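Local coordinates for Rab GDP dissociation inhibitor alpha (Naegleria fowleri, PDB 6C87), which probably binds prenylated Rab GTPases in their GDP-bound form, slowing nucleotide release and drawing them from membranes, at residues 129-132 with 133-136. Residues are numbered along the deposited sequence; the frame is centred on the assembly and turned at random.
Sequences PITP and TEVA
One carboxylate oxygen, OE1 of E134, takes two consecutive backbone N-H groups, from I130 and T131, just ahead of a short helix. The bond from I130 N to E134 OE1 is 2.8 Å and nearly straight, with the donor lying almost on the line of the C-O bond. T131 N reaches the same E134 OE1 at 3.0 Å from well above the carboxylate plane, 44° out of it. The glutamate gets there by folding CG back beside its own backbone N (chi1 -76°) and then running extended toward the incoming chain. In return, T131 OG1 accepts from E134 N at 3.1 Å, because a chi1 of 65° sets the hydroxyl between its own backbone N and carbonyl carbon. These reciprocal bonds make a capping box with T131 as N-cap, and the additional bond from I130 N extends the grip of E134 one residue upstream. The two side chains pass each other at a slant, with T131 OG1 3.4 Å from E134 CG. Behind the box the helical pattern starts at once: V135 N donates to T131 O and A136 N to P132 O, both at 3.0 Å, while P132 sits in the first turn, where the missing N-H costs no helical bond. P129 CB also packs against E134 CB, and P129 CB lies 4.0 Å from V135 CG2; P129 and V135 are buried, whereas E134 is exposed. Residues 129-131 lie in the loop from strand 124-127 into helix 132-135: V135 and P132 lean on helix 143-157, I130 on helix 212-229, and P129 and I130 on helix 188-198.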
# COMPACT_ATOMS: atom_id res chain seq x y z
N PRO A 129 -13.85 29.50 13.59
CA PRO A 129 -12.47 29.88 13.93
C PRO A 129 -11.51 28.71 13.73
O PRO A 129 -11.80 27.57 14.09
CB PRO A 129 -12.56 30.28 15.41
CG PRO A 129 -13.74 29.50 15.94
CD PRO A 129 -14.64 29.15 14.78
N ILE A 130 -10.35 29.02 13.16
CA ILE A 130 -9.34 28.02 12.81
C ILE A 130 -8.06 28.21 13.60
O ILE A 130 -7.57 27.27 14.23
CB ILE A 130 -9.05 28.02 11.29
CG1 ILE A 130 -10.33 27.69 10.55
CG2 ILE A 130 -7.98 27.02 10.95
CD1 ILE A 130 -10.93 26.39 11.06
N THR A 131 -7.51 29.42 13.59
CA THR A 131 -6.24 29.64 14.27
C THR A 131 -6.47 29.76 15.77
O THR A 131 -7.58 30.08 16.22
CB THR A 131 -5.58 30.91 13.74
OG1 THR A 131 -6.39 32.04 14.07
CG2 THR A 131 -5.40 30.83 12.23
N PRO A 132 -5.45 29.49 16.58
CA PRO A 132 -5.58 29.73 18.03
C PRO A 132 -5.98 31.16 18.36
O PRO A 132 -6.70 31.38 19.34
CB PRO A 132 -4.19 29.39 18.57
CG PRO A 132 -3.65 28.38 17.60
CD PRO A 132 -4.17 28.82 16.25
N THR A 133 -5.55 32.13 17.55
CA THR A 133 -5.93 33.52 17.79
C THR A 133 -7.43 33.73 17.57
O THR A 133 -8.08 34.45 18.34
CB THR A 133 -5.11 34.44 16.88
OG1 THR A 133 -3.73 34.09 16.97
CG2 THR A 133 -5.25 35.89 17.32
N GLU A 134 -7.99 33.12 16.52
CA GLU A 134 -9.42 33.23 16.27
C GLU A 134 -10.23 32.51 17.35
O GLU A 134 -11.30 32.98 17.74
CB GLU A 134 -9.76 32.67 14.89
CG GLU A 134 -9.40 33.58 13.72
CD GLU A 134 -9.25 32.80 12.41
OE1 GLU A 134 -9.35 31.55 12.44
OE2 GLU A 134 -9.08 33.44 11.35
N VAL A 135 -9.73 31.36 17.81
CA VAL A 135 -10.41 30.60 18.85
C VAL A 135 -10.42 31.36 20.17
O VAL A 135 -11.41 31.33 20.92
CB VAL A 135 -9.76 29.21 19.01
CG1 VAL A 135 -10.29 28.50 20.25
CG2 VAL A 135 -10.00 28.37 17.78
N ALA A 136 -9.34 32.06 20.48
CA ALA A 136 -9.28 32.82 21.72
C ALA A 136 -10.24 34.00 21.74
O ALA A 136 -10.46 34.57 22.82
CB ALA A 136 -7.85 33.28 21.96